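Long-range contacts in periplasmic protein-probably involved in high-affinity Fe2+ transport (Escherichia coli F11, PDB 5I0Y), which probably takes part in high-affinity iron(II) transport in the bacterial periplasm and binds copper at a site this transport requires: residues L24-M29 against A39-H44; Y72-N77 against A100-M105; V112-E117 against V143-K148; E16-A21 against H50-N55. The protein carries 1 engineered substitution. One frame throughout, in Å; residues are numbered along the deposited sequence.

Contact 1: residues L24-M29 against A39-H44; sequences LQPIDM and AKADVH. With CU (copper (II) ion), chain D.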
loop_
_atom_site.group_PDB
_atom_site.type_symbol
_atom_site.label_atom_id
_atom_site.label_comp_id
_atom_site.label_asym_id
_atom_site.label_seq_id
_atom_site.Cartn_x
_atom_site.Cartn_y
_atom_site.Cartn_z
ATOM N N LEU B 24 -18.301 -7.032 -6.207
ATOM C CA LEU B 24 -19.409 -6.192 -5.741
ATOM C C LEU B 24 -19.888 -5.380 -6.940
ATOM O O LEU B 24 -19.385 -5.539 -8.056
ATOM C CB LEU B 24 -18.965 -5.280 -4.583
ATOM C CG LEU B 24 -17.805 -4.326 -4.896
ATOM C CD1 LEU B 24 -17.922 -3.031 -4.096
ATOM C CD2 LEU B 24 -16.457 -4.976 -4.631
ATOM N N GLN B 25 -20.851 -4.481 -6.713
ATOM C CA GLN B 25 -21.294 -3.616 -7.802
ATOM C C GLN B 25 -20.171 -2.719 -8.302
ATOM O O GLN B 25 -19.220 -2.437 -7.558
ATOM C CB GLN B 25 -22.567 -2.799 -7.495
ATOM C CG GLN B 25 -23.037 -2.771 -6.057
ATOM C CD GLN B 25 -22.340 -1.732 -5.195
ATOM O OE1 GLN B 25 -21.304 -1.174 -5.564
ATOM N NE2 GLN B 25 -22.911 -1.474 -4.023
ATOM N N PRO B 26 -20.261 -2.287 -9.573
ATOM C CA PRO B 26 -19.286 -1.349 -10.095
ATOM C C PRO B 26 -19.211 -0.099 -9.213
ATOM O O PRO B 26 -20.188 0.296 -8.563
ATOM C CB PRO B 26 -19.821 -1.004 -11.488
ATOM C CG PRO B 26 -20.648 -2.205 -11.872
ATOM C CD PRO B 26 -21.274 -2.657 -10.591
ATOM N N ILE B 27 -18.015 0.471 -9.161
ATOM C CA ILE B 27 -17.727 1.625 -8.326
ATOM C C ILE B 27 -17.201 2.786 -9.159
ATOM O O ILE B 27 -16.858 2.636 -10.332
ATOM C CB ILE B 27 -16.718 1.241 -7.218
ATOM C CG1 ILE B 27 -15.370 0.737 -7.797
ATOM C CG2 ILE B 27 -17.338 0.205 -6.295
ATOM C CD1 ILE B 27 -14.403 1.816 -8.232
ATOM N N ASP B 28 -17.143 3.949 -8.515
ATOM C CA ASP B 28 -16.444 5.107 -9.049
ATOM C C ASP B 28 -15.133 5.286 -8.305
ATOM O O ASP B 28 -15.070 5.107 -7.094
ATOM C CB ASP B 28 -17.253 6.392 -8.808
ATOM C CG ASP B 28 -18.583 6.436 -9.540
ATOM O OD1 ASP B 28 -18.849 5.645 -10.472
ATOM O OD2 ASP B 28 -19.369 7.332 -9.155
ATOM N N MET B 29 -14.112 5.679 -9.042
ATOM C CA MET B 29 -12.808 5.921 -8.470
ATOM C C MET B 29 -12.212 7.240 -8.931
ATOM O O MET B 29 -12.607 7.787 -9.979
ATOM C CB MET B 29 -11.864 4.779 -8.862
ATOM C CG MET B 29 -11.348 4.905 -10.283
ATOM S SD MET B 29 -10.029 3.730 -10.600
ATOM C CE MET B 29 -9.437 4.296 -12.186
ATOM N N ALA B 39 -21.036 2.597 -15.267
ATOM C CA ALA B 39 -22.222 2.373 -16.095
ATOM C C ALA B 39 -21.978 1.343 -17.190
ATOM O O ALA B 39 -22.940 0.767 -17.713
ATOM C CB ALA B 39 -22.718 3.688 -16.690
ATOM N N LYS B 40 -20.706 1.118 -17.521
ATOM C CA LYS B 40 -20.299 0.158 -18.556
ATOM C C LYS B 40 -19.729 -1.150 -18.004
ATOM O O LYS B 40 -19.196 -1.976 -18.766
ATOM C CB LYS B 40 -19.273 0.785 -19.496
ATOM C CG LYS B 40 -19.818 1.911 -20.371
ATOM C CD LYS B 40 -18.924 2.161 -21.578
ATOM C CE LYS B 40 -17.539 2.633 -21.156
ATOM N NZ LYS B 40 -16.539 2.713 -22.255
ATOM N N ALA B 41 -19.840 -1.320 -16.693
ATOM C CA ALA B 41 -19.313 -2.487 -15.991
ATOM C C ALA B 41 -20.447 -3.291 -15.365
ATOM O O ALA B 41 -21.565 -2.790 -15.180
ATOM C CB ALA B 41 -18.340 -2.042 -14.898
ATOM N N ASP B 42 -20.151 -4.548 -15.028
ATOM C CA ASP B 42 -21.090 -5.410 -14.322
ATOM C C ASP B 42 -20.716 -5.573 -12.855
ATOM O O ASP B 42 -21.575 -5.664 -11.993
ATOM C CB ASP B 42 -21.143 -6.784 -14.997
ATOM C CG ASP B 42 -21.732 -6.715 -16.400
ATOM O OD1 ASP B 42 -22.797 -6.064 -16.572
ATOM O OD2 ASP B 42 -21.135 -7.303 -17.322
ATOM N N VAL B 43 -19.410 -5.632 -12.578
ATOM C CA VAL B 43 -18.954 -5.808 -11.197
ATOM C C VAL B 43 -17.661 -5.015 -11.006
ATOM O O VAL B 43 -17.009 -4.649 -11.974
ATOM C CB VAL B 43 -18.696 -7.307 -10.820
ATOM C CG1 VAL B 43 -19.913 -8.202 -11.105
ATOM C CG2 VAL B 43 -17.443 -7.865 -11.505
ATOM N N HIS B 44 -17.330 -4.751 -9.748
ATOM C CA HIS B 44 -15.956 -4.435 -9.357
ATOM C C HIS B 44 -15.373 -5.717 -8.842
ATOM O O HIS B 44 -15.911 -6.300 -7.898
ATOM C CB HIS B 44 -15.962 -3.376 -8.256
ATOM C CG HIS B 44 -14.615 -2.713 -8.015
ATOM N ND1 HIS B 44 -13.971 -1.992 -8.962
ATOM C CD2 HIS B 44 -13.817 -2.665 -6.874
ATOM C CE1 HIS B 44 -12.821 -1.503 -8.441
ATOM N NE2 HIS B 44 -12.725 -1.929 -7.173
HETATM CU CU CU D . -11.460 -0.924 -5.914
#
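H44 and L24 pair through their backbones at the meeting of two strands. L24 N donates to H44 O over 3.0 Å, in the carbonyl plane. H44 N donates to L24 O over 2.8 Å, standing 35° out of the carbonyl plane of L24. The two form an antiparallel hydrogen-bonded pair, so their side chains leave on the same face and lie side by side. L24 CD2 ends at the edge of the imidazole, near its plane. I27 covers one face of that ring. Its CG1 stands 3.4 Å from the H44 ring centroid and makes a CH-pi contact. H44 CG, anti to the backbone N (chi1 -165°), comes to 3.5 Å from I27 CG1. The ring belongs to a copper site: H44 NE2 binds the copper ion at 2.0 Å. M90 and H97 of the same chain and H127 of the second subunit complete the site. On the other ring nitrogen, ND1 is hydrogen-bonded to N101 OD1, which fixes the rotation of the ring. P26 buries more than L24, second only to H44. Its ring lies on the backbone of A41 and D42 and on A41 CB, which is 3.8 Å from P26 CG. D42 and V43 both face I102 and form a classic beta bulge. D42 OD2 accepts a hydrogen bond from M104 N.

Contact 2: residues Y72-N77 against A100-M105; sequences YTLVNN and ANIKMM
Apolar contacts between L74, Y72 and the side chains of I102, M104 and M105 make up most of this interface. L74 CD2 touches two neighbours that lie on the same side of it, I102 CD1 and M104 SD, each at 3.8 Å. The M104 chain is bent at chi2 and chi3, and it crosses L74 at about a right angle. M105 slides past L74 in the opposite direction. In the conformer described, M105 CE is 3.8 Å from L74 CG and also lies near L74 O. Y72 and I102 also pass each other in opposite directions. The phenol end of Y72 does the touching: I102 CG2 is 3.3 Å from Y72 OH and 3.8 Å from Y72 CZ, oblique to the ring. The hydroxyl itself is hydrogen-bonded to Q83 NE2.

One hydrogen bond crosses between the segments. N76 CG, anti to the backbone N (chi1 177°), comes to 4.0 Å from M105 O. N76 ND2 donates to M105 O over 2.9 Å with a bent N-H...O angle of 139°. It approaches from above the carbonyl plane. N76 OD1 is used by T79 N.

The backbones do not pair here, because strand 82-92 lies between strands 69-76 and 95-102 in the sheet. The contact thus joins strand 69-76 to the end of strand 95-102 and the loop after it, in the buried core of the beta sandwich.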
loop_
_atom_site.group_PDB
_atom_site.type_symbol
_atom_site.label_atom_id
_atom_site.label_comp_id
_atom_site.label_asym_id
_atom_site.label_seq_id
_atom_site.Cartn_x
_atom_site.Cartn_y
_atom_site.Cartn_z
ATOM N N TYR B 72 -5.279 -10.396 -13.979
ATOM C CA TYR B 72 -6.218 -11.505 -13.903
ATOM C C TYR B 72 -6.498 -12.102 -15.277
ATOM O O TYR B 72 -6.372 -11.431 -16.295
ATOM C CB TYR B 72 -7.544 -11.061 -13.228
ATOM C CG TYR B 72 -8.363 -10.114 -14.082
ATOM C CD1 TYR B 72 -9.227 -10.603 -15.068
ATOM C CD2 TYR B 72 -8.237 -8.731 -13.945
ATOM C CE1 TYR B 72 -9.970 -9.754 -15.866
ATOM C CE2 TYR B 72 -8.981 -7.868 -14.746
ATOM C CZ TYR B 72 -9.827 -8.397 -15.715
ATOM O OH TYR B 72 -10.578 -7.591 -16.543
ATOM N N THR B 73 -6.908 -13.367 -15.267
ATOM C CA THR B 73 -7.428 -14.032 -16.459
ATOM C C THR B 73 -8.752 -14.643 -16.049
ATOM O O THR B 73 -8.786 -15.496 -15.170
ATOM C CB THR B 73 -6.475 -15.128 -16.969
ATOM O OG1 THR B 73 -5.195 -14.551 -17.238
ATOM C CG2 THR B 73 -7.028 -15.765 -18.253
ATOM N N LEU B 74 -9.830 -14.181 -16.670
ATOM C CA LEU B 74 -11.182 -14.582 -16.327
ATOM C C LEU B 74 -11.748 -15.405 -17.469
ATOM O O LEU B 74 -11.666 -15.004 -18.626
ATOM C CB LEU B 74 -12.039 -13.324 -16.109
ATOM C CG LEU B 74 -13.517 -13.462 -15.735
ATOM C CD1 LEU B 74 -13.635 -14.078 -14.338
ATOM C CD2 LEU B 74 -14.222 -12.105 -15.832
ATOM N N VAL B 75 -12.329 -16.549 -17.129
ATOM C CA VAL B 75 -12.860 -17.460 -18.142
ATOM C C VAL B 75 -14.271 -17.858 -17.757
ATOM O O VAL B 75 -14.516 -18.332 -16.652
ATOM C CB VAL B 75 -11.964 -18.723 -18.328
ATOM C CG1 VAL B 75 -12.545 -19.671 -19.376
ATOM C CG2 VAL B 75 -10.534 -18.343 -18.692
ATOM N N ASN B 76 -15.214 -17.646 -18.669
ATOM C CA ASN B 76 -16.533 -18.221 -18.522
ATOM C C ASN B 76 -16.397 -19.668 -19.021
ATOM O O ASN B 76 -16.177 -19.913 -20.218
ATOM C CB ASN B 76 -17.569 -17.419 -19.324
ATOM C CG ASN B 76 -18.952 -18.026 -19.260
ATOM O OD1 ASN B 76 -19.102 -19.250 -19.262
ATOM N ND2 ASN B 76 -19.982 -17.175 -19.220
ATOM N N ASN B 77 -16.450 -20.618 -18.090
ATOM C CA ASN B 77 -16.242 -22.029 -18.413
ATOM C C ASN B 77 -17.364 -22.628 -19.253
ATOM O O ASN B 77 -17.158 -23.643 -19.927
ATOM C CB ASN B 77 -16.088 -22.852 -17.135
ATOM C CG ASN B 77 -14.753 -22.647 -16.450
ATOM O OD1 ASN B 77 -14.645 -22.846 -15.237
ATOM N ND2 ASN B 77 -13.731 -22.271 -17.209
ATOM N N ALA B 100 -10.644 -3.696 -9.970
ATOM C CA ALA B 100 -10.997 -3.019 -11.235
ATOM C C ALA B 100 -12.455 -3.266 -11.543
ATOM O O ALA B 100 -12.973 -4.355 -11.301
ATOM C CB ALA B 100 -10.144 -3.502 -12.408
ATOM N N ASN B 101 -13.132 -2.253 -12.080
ATOM C CA ASN B 101 -14.434 -2.476 -12.716
ATOM C C ASN B 101 -14.216 -3.331 -13.957
ATOM O O ASN B 101 -13.296 -3.083 -14.742
ATOM C CB ASN B 101 -15.057 -1.161 -13.161
ATOM C CG ASN B 101 -15.687 -0.380 -12.022
ATOM O OD1 ASN B 101 -15.850 -0.854 -10.883
ATOM N ND2 ASN B 101 -16.117 0.839 -12.355
ATOM N N ILE B 102 -15.087 -4.312 -14.130
ATOM C CA ILE B 102 -15.027 -5.153 -15.309
ATOM C C ILE B 102 -16.423 -5.465 -15.843
ATOM O O ILE B 102 -17.415 -5.471 -15.112
ATOM C CB ILE B 102 -14.258 -6.474 -15.055
ATOM C CG1 ILE B 102 -15.012 -7.334 -14.054
ATOM C CG2 ILE B 102 -12.811 -6.233 -14.604
ATOM C CD1 ILE B 102 -14.520 -8.770 -14.036
ATOM N N LYS B 103 -16.471 -5.726 -17.144
ATOM C CA LYS B 103 -17.673 -6.245 -17.753
ATOM C C LYS B 103 -17.551 -7.755 -17.712
ATOM O O LYS B 103 -16.548 -8.302 -18.154
ATOM C CB LYS B 103 -17.806 -5.731 -19.189
ATOM C CG LYS B 103 -19.128 -6.067 -19.858
ATOM C CD LYS B 103 -19.126 -5.676 -21.327
ATOM C CE LYS B 103 -20.197 -6.445 -22.084
ATOM N NZ LYS B 103 -19.875 -7.902 -22.125
ATOM N N MET B 104 -18.553 -8.410 -17.142
ATOM C CA MET B 104 -18.610 -9.872 -17.122
ATOM C C MET B 104 -19.023 -10.423 -18.493
ATOM O O MET B 104 -19.304 -9.671 -19.422
ATOM C CB MET B 104 -19.528 -10.341 -15.994
ATOM C CG MET B 104 -18.940 -10.086 -14.603
ATOM S SD MET B 104 -17.445 -11.033 -14.212
ATOM C CE MET B 104 -18.165 -12.616 -13.796
ATOM N N MET B 105 -19.060 -11.747 -18.597
ATOM C CA MET B 105 -19.321 -12.412 -19.864
ATOM C C MET B 105 -20.535 -13.331 -19.729
ATOM O O MET B 105 -20.521 -14.487 -20.171
ATOM C CB MET B 105 -18.057 -13.154 -20.317
ATOM C CG MET B 105 -16.843 -12.235 -20.362
ATOM S SD MET B 105 -15.291 -13.004 -20.848
ATOM C CE MET B 105 -14.705 -13.708 -19.311
#

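Contact 3: residues V112-E117 against V143-K148; sequences VTYHIE and VSYEFK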
loop_
_atom_site.group_PDB
_atom_site.type_symbol
_atom_site.label_atom_id
_atom_site.label_comp_id
_atom_site.label_asym_id
_atom_site.label_seq_id
_atom_site.Cartn_x
_atom_site.Cartn_y
_atom_site.Cartn_z
ATOM N N VAL B 112 -11.315 -17.769 -12.386
ATOM C CA VAL B 112 -10.456 -16.588 -12.437
ATOM C C VAL B 112 -9.106 -16.929 -11.825
ATOM O O VAL B 112 -9.031 -17.598 -10.786
ATOM C CB VAL B 112 -11.105 -15.309 -11.840
ATOM C CG1 VAL B 112 -11.269 -15.376 -10.316
ATOM C CG2 VAL B 112 -10.334 -14.064 -12.265
ATOM N N THR B 113 -8.060 -16.486 -12.513
ATOM C CA THR B 113 -6.699 -16.634 -12.027
ATOM C C THR B 113 -6.101 -15.246 -11.812
ATOM O O THR B 113 -6.180 -14.386 -12.681
ATOM C CB THR B 113 -5.849 -17.479 -12.985
ATOM O OG1 THR B 113 -6.444 -18.779 -13.089
ATOM C CG2 THR B 113 -4.394 -17.653 -12.476
ATOM N N TYR B 114 -5.526 -15.051 -10.631
ATOM C CA TYR B 114 -4.771 -13.842 -10.331
ATOM C C TYR B 114 -3.290 -14.137 -10.470
ATOM O O TYR B 114 -2.808 -15.117 -9.926
ATOM C CB TYR B 114 -5.089 -13.319 -8.929
ATOM C CG TYR B 114 -6.505 -12.826 -8.715
ATOM C CD1 TYR B 114 -7.357 -12.518 -9.790
ATOM C CD2 TYR B 114 -6.984 -12.613 -7.418
ATOM C CE1 TYR B 114 -8.646 -12.070 -9.568
ATOM C CE2 TYR B 114 -8.267 -12.142 -7.195
ATOM C CZ TYR B 114 -9.094 -11.878 -8.270
ATOM O OH TYR B 114 -10.374 -11.388 -8.085
ATOM N N HIS B 115 -2.589 -13.276 -11.204
ATOM C CA HIS B 115 -1.133 -13.374 -11.428
ATOM C C HIS B 115 -0.463 -12.347 -10.571
ATOM O O HIS B 115 -0.641 -11.149 -10.807
ATOM C CB HIS B 115 -0.803 -13.132 -12.901
ATOM C CG HIS B 115 -1.704 -13.878 -13.862
ATOM N ND1 HIS B 115 -1.660 -15.224 -13.994
ATOM C CD2 HIS B 115 -2.688 -13.427 -14.740
ATOM C CE1 HIS B 115 -2.560 -15.614 -14.910
ATOM N NE2 HIS B 115 -3.195 -14.517 -15.370
ATOM N N ILE B 116 0.265 -12.797 -9.545
ATOM C CA ILE B 116 0.753 -11.902 -8.485
ATOM C C ILE B 116 2.274 -11.775 -8.489
ATOM O O ILE B 116 3.000 -12.775 -8.533
ATOM C CB ILE B 116 0.253 -12.407 -7.123
ATOM C CG1 ILE B 116 -1.267 -12.513 -7.180
ATOM C CG2 ILE B 116 0.640 -11.442 -6.002
ATOM C CD1 ILE B 116 -1.887 -13.122 -5.962
ATOM N N GLU B 117 2.750 -10.536 -8.425
ATOM C CA GLU B 117 4.179 -10.255 -8.324
ATOM C C GLU B 117 4.438 -9.502 -7.026
ATOM O O GLU B 117 3.592 -8.713 -6.594
ATOM C CB GLU B 117 4.642 -9.426 -9.528
ATOM C CG GLU B 117 4.749 -10.262 -10.791
ATOM C CD GLU B 117 4.821 -9.414 -12.039
ATOM O OE1 GLU B 117 3.905 -8.595 -12.261
ATOM O OE2 GLU B 117 5.784 -9.569 -12.818
ATOM N N VAL B 143 -2.853 -17.693 -8.360
ATOM C CA VAL B 143 -3.873 -18.307 -7.536
ATOM C C VAL B 143 -5.182 -18.329 -8.316
ATOM O O VAL B 143 -5.510 -17.365 -9.017
ATOM C CB VAL B 143 -4.020 -17.577 -6.192
ATOM C CG1 VAL B 143 -4.195 -16.078 -6.389
ATOM C CG2 VAL B 143 -5.168 -18.171 -5.420
ATOM N N SER B 144 -5.896 -19.451 -8.242
ATOM C CA SER B 144 -7.147 -19.612 -8.998
ATOM C C SER B 144 -8.381 -19.843 -8.148
ATOM O O SER B 144 -8.297 -20.364 -7.019
ATOM C CB SER B 144 -7.027 -20.756 -9.994
ATOM O OG SER B 144 -6.056 -20.450 -10.975
ATOM N N TYR B 145 -9.524 -19.461 -8.722
ATOM C CA TYR B 145 -10.817 -19.476 -8.028
ATOM C C TYR B 145 -11.870 -19.936 -9.004
ATOM O O TYR B 145 -11.796 -19.596 -10.180
ATOM C CB TYR B 145 -11.183 -18.056 -7.540
ATOM C CG TYR B 145 -10.120 -17.458 -6.661
ATOM C CD1 TYR B 145 -10.087 -17.742 -5.300
ATOM C CD2 TYR B 145 -9.128 -16.648 -7.190
ATOM C CE1 TYR B 145 -9.092 -17.227 -4.482
ATOM C CE2 TYR B 145 -8.142 -16.112 -6.384
ATOM C CZ TYR B 145 -8.123 -16.415 -5.037
ATOM O OH TYR B 145 -7.148 -15.893 -4.227
ATOM N N GLU B 146 -12.847 -20.687 -8.512
ATOM C CA GLU B 146 -13.999 -21.101 -9.313
ATOM C C GLU B 146 -15.264 -20.629 -8.624
ATOM O O GLU B 146 -15.415 -20.758 -7.419
ATOM C CB GLU B 146 -14.024 -22.619 -9.493
ATOM C CG GLU B 146 -12.898 -23.155 -10.364
ATOM C CD GLU B 146 -12.985 -24.643 -10.653
ATOM O OE1 GLU B 146 -13.888 -25.317 -10.118
ATOM O OE2 GLU B 146 -12.136 -25.139 -11.424
ATOM N N PHE B 147 -16.166 -20.043 -9.394
ATOM C CA PHE B 147 -17.370 -19.477 -8.820
ATOM C C PHE B 147 -18.495 -19.450 -9.833
ATOM O O PHE B 147 -18.248 -19.422 -11.037
ATOM C CB PHE B 147 -17.109 -18.066 -8.226
ATOM C CG PHE B 147 -16.682 -17.023 -9.237
ATOM C CD1 PHE B 147 -17.563 -16.009 -9.607
ATOM C CD2 PHE B 147 -15.396 -17.015 -9.777
ATOM C CE1 PHE B 147 -17.182 -15.036 -10.521
ATOM C CE2 PHE B 147 -15.009 -16.045 -10.688
ATOM C CZ PHE B 147 -15.901 -15.050 -11.056
ATOM N N LYS B 148 -19.718 -19.446 -9.316
ATOM C CA LYS B 148 -20.900 -19.260 -10.139
ATOM C C LYS B 148 -21.319 -17.793 -10.086
ATOM O O LYS B 148 -21.564 -17.236 -9.014
ATOM C CB LYS B 148 -22.024 -20.183 -9.683
ATOM C CG LYS B 148 -23.143 -20.301 -10.706
ATOM C CD LYS B 148 -24.382 -20.930 -10.099
ATOM C CE LYS B 148 -25.561 -20.839 -11.052
ATOM N NZ LYS B 148 -26.874 -20.774 -10.351
#
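V112 starts a run of paired residues with the strand around Y145. V112 N donates to Y145 O over 2.9 Å, and V112 O accepts from Y145 N over 2.8 Å. V112 CG1 lies between the backbone N and the carbonyl carbon (chi1 70°). There it touches Y145 CB and, at 3.8 Å, F147 CE2. T113 faces S144 in a non-hydrogen-bonded pair. Their hydroxyls meet on the other face of the sheet, with T113 OG1 2.7 Å from S144 OG. Y114 returns to the face of V112. Y114 N donates to V143 O over 2.8 Å, and Y114 O accepts from V143 N. The Y114 and Y145 rings meet obliquely, their planes at 56° and their centroids 5.5 Å apart. Y114 OH bonds to the backbone O of Q46, the engineered residue, and Y145 OH to L19 O. Both tyrosines therefore reach other strands. Last in the segment, I116 CD1 lies 3.8 Å from V143 CG1 in the V143 conformer described. The two strands run antiparallel, and 141-149 is the outermost strand at its end of the sheet within the chain. The pair forms an edge of the beta sandwich: Y114, V143 and Y145 pack on strands 6-14, 17-24 and 43-51.

Contact 4: residues E16-A21 against H50-N55; sequences EMELAA and HAVEGN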
loop_
_atom_site.group_PDB
_atom_site.type_symbol
_atom_site.label_atom_id
_atom_site.label_comp_id
_atom_site.label_asym_id
_atom_site.label_seq_id
_atom_site.Cartn_x
_atom_site.Cartn_y
_atom_site.Cartn_z
ATOM N N GLU B 16 2.399 -17.237 3.069
ATOM C CA GLU B 16 2.079 -16.591 4.336
ATOM C C GLU B 16 1.126 -15.408 4.166
ATOM O O GLU B 16 1.164 -14.417 4.915
ATOM C CB GLU B 16 3.375 -16.184 5.057
ATOM C CG GLU B 16 4.171 -17.375 5.592
ATOM C CD GLU B 16 5.323 -17.879 4.739
ATOM O OE1 GLU B 16 6.005 -18.796 5.252
ATOM O OE2 GLU B 16 5.598 -17.418 3.608
ATOM N N MET B 17 0.242 -15.563 3.187
ATOM C CA MET B 17 -0.863 -14.620 2.923
ATOM C C MET B 17 -2.145 -15.406 2.717
ATOM O O MET B 17 -2.089 -16.549 2.258
ATOM C CB MET B 17 -0.605 -13.794 1.656
ATOM C CG MET B 17 0.637 -12.907 1.709
ATOM S SD MET B 17 0.989 -12.163 0.110
ATOM C CE MET B 17 1.533 -13.602 -0.799
ATOM N N GLU B 18 -3.280 -14.799 3.038
ATOM C CA GLU B 18 -4.586 -15.340 2.664
ATOM C C GLU B 18 -5.082 -14.500 1.504
ATOM O O GLU B 18 -5.134 -13.274 1.614
ATOM C CB GLU B 18 -5.582 -15.310 3.829
ATOM C CG GLU B 18 -6.818 -16.190 3.622
ATOM C CD GLU B 18 -6.511 -17.685 3.602
ATOM O OE1 GLU B 18 -5.433 -18.091 4.065
ATOM O OE2 GLU B 18 -7.378 -18.465 3.126
ATOM N N LEU B 19 -5.415 -15.165 0.397
ATOM C CA LEU B 19 -5.761 -14.501 -0.843
ATOM C C LEU B 19 -7.149 -14.917 -1.254
ATOM O O LEU B 19 -7.400 -16.099 -1.478
ATOM C CB LEU B 19 -4.765 -14.858 -1.943
ATOM C CG LEU B 19 -3.293 -14.638 -1.576
ATOM C CD1 LEU B 19 -2.598 -15.930 -1.151
ATOM C CD2 LEU B 19 -2.573 -14.019 -2.753
ATOM N N ALA B 20 -8.052 -13.946 -1.348
ATOM C CA ALA B 20 -9.439 -14.208 -1.737
ATOM C C ALA B 20 -9.828 -13.347 -2.929
ATOM O O ALA B 20 -9.326 -12.223 -3.088
ATOM C CB ALA B 20 -10.378 -13.920 -0.580
ATOM N N ALA B 21 -10.692 -13.881 -3.785
ATOM C CA ALA B 21 -11.313 -13.099 -4.843
ATOM C C ALA B 21 -12.707 -12.737 -4.363
ATOM O O ALA B 21 -13.403 -13.569 -3.784
ATOM C CB ALA B 21 -11.369 -13.905 -6.125
ATOM N N HIS B 50 -4.061 -10.456 2.557
ATOM C CA HIS B 50 -3.542 -10.063 3.880
ATOM C C HIS B 50 -2.593 -11.087 4.417
ATOM O O HIS B 50 -2.709 -12.265 4.085
ATOM C CB HIS B 50 -4.691 -9.864 4.854
ATOM C CG HIS B 50 -5.651 -8.818 4.387
ATOM N ND1 HIS B 50 -6.614 -9.070 3.470
ATOM C CD2 HIS B 50 -5.750 -7.475 4.710
ATOM C CE1 HIS B 50 -7.290 -7.931 3.226
ATOM N NE2 HIS B 50 -6.747 -6.954 3.962
ATOM N N ALA B 51 -1.628 -10.659 5.224
ATOM C CA ALA B 51 -0.720 -11.602 5.857
ATOM C C ALA B 51 -1.485 -12.547 6.758
ATOM O O ALA B 51 -2.503 -12.172 7.347
ATOM C CB ALA B 51 0.317 -10.867 6.688
ATOM N N VAL B 52 -0.972 -13.769 6.881
ATOM C CA VAL B 52 -1.374 -14.662 7.974
ATOM C C VAL B 52 -0.232 -14.757 8.978
ATOM O O VAL B 52 0.880 -14.282 8.709
ATOM C CB VAL B 52 -1.855 -16.053 7.478
ATOM C CG1 VAL B 52 -3.159 -15.915 6.683
ATOM C CG2 VAL B 52 -0.774 -16.773 6.691
ATOM N N GLU B 53 -0.516 -15.328 10.147
ATOM C CA GLU B 53 0.502 -15.551 11.183
ATOM C C GLU B 53 1.691 -16.333 10.613
ATOM O O GLU B 53 1.520 -17.279 9.851
ATOM C CB GLU B 53 -0.115 -16.294 12.379
ATOM C CG GLU B 53 0.825 -16.530 13.558
ATOM C CD GLU B 53 0.958 -15.329 14.475
ATOM O OE1 GLU B 53 0.120 -14.408 14.379
ATOM O OE2 GLU B 53 1.909 -15.303 15.293
ATOM N N GLY B 54 2.897 -15.911 10.987
ATOM C CA GLY B 54 4.139 -16.518 10.505
ATOM C C GLY B 54 4.742 -15.879 9.271
ATOM O O GLY B 54 5.726 -16.390 8.730
ATOM N N ASN B 55 4.161 -14.770 8.806
ATOM C CA ASN B 55 4.689 -14.093 7.632
ATOM C C ASN B 55 6.144 -13.684 7.879
ATOM O O ASN B 55 6.468 -13.141 8.941
ATOM C CB ASN B 55 3.802 -12.887 7.292
ATOM C CG ASN B 55 4.203 -12.220 5.994
ATOM O OD1 ASN B 55 5.171 -11.458 5.961
ATOM N ND2 ASN B 55 3.442 -12.472 4.924
HETATM O O HOH W 1 -7.325 -11.677 2.655
#
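E16 and V52 meet where strand 17-24 begins, its antiparallel neighbour 43-51 ends and a type II beta turn, V52 to N55, follows. E16 O is held by two donors from opposite faces of its carbonyl plane. V52 N is 3.0 Å from E16 O, and N55 ND2 is also 3.0 Å from E16 O. The N55 bond is nearly straight, at 173°, with E16 O in the plane of the amide. V52 CG2 packs against E16 C at 3.4 Å, and E16 CG lies beside G54 O. One step on, M17 and A51 form a non-hydrogen-bonded pair. E18 and H50 follow as a hydrogen-bonded pair, with E18 N 2.8 Å from H50 O. N55 CG is anti to the backbone N (chi1 -174°), and the amide is held at both ends, since N55 OD1 accepts from N57 N. G54 has phi 92°, which suits glycine. A water bridges E18 and H50: it donates to E18 O over 2.9 Å and lies 2.8 Å from H50 ND1, in the ring plane.

Contacts 1 and 4 hold the same two strands, 17-24 and 43-51, at opposite ends and on opposite sides of the chain's centre. Both are partly buried. Contact 1 sits at the copper ion and the subunit interface, while contact 4 closes on a beta turn, with a water bridging its strand pair. Contacts 2 and 3 are buried. Contact 3 joins strands that are neighbours in the sheet, chiefly by backbone bonds, but contact 2 spans an intervening strand with apolar side chains. T73 OG1 links these two by a hydrogen bond to H115 NE2. I27 O accepts from N101 ND2 between contacts 1 and 2. I116 CD1 packs on L19 CD2 between contacts 3 and 4.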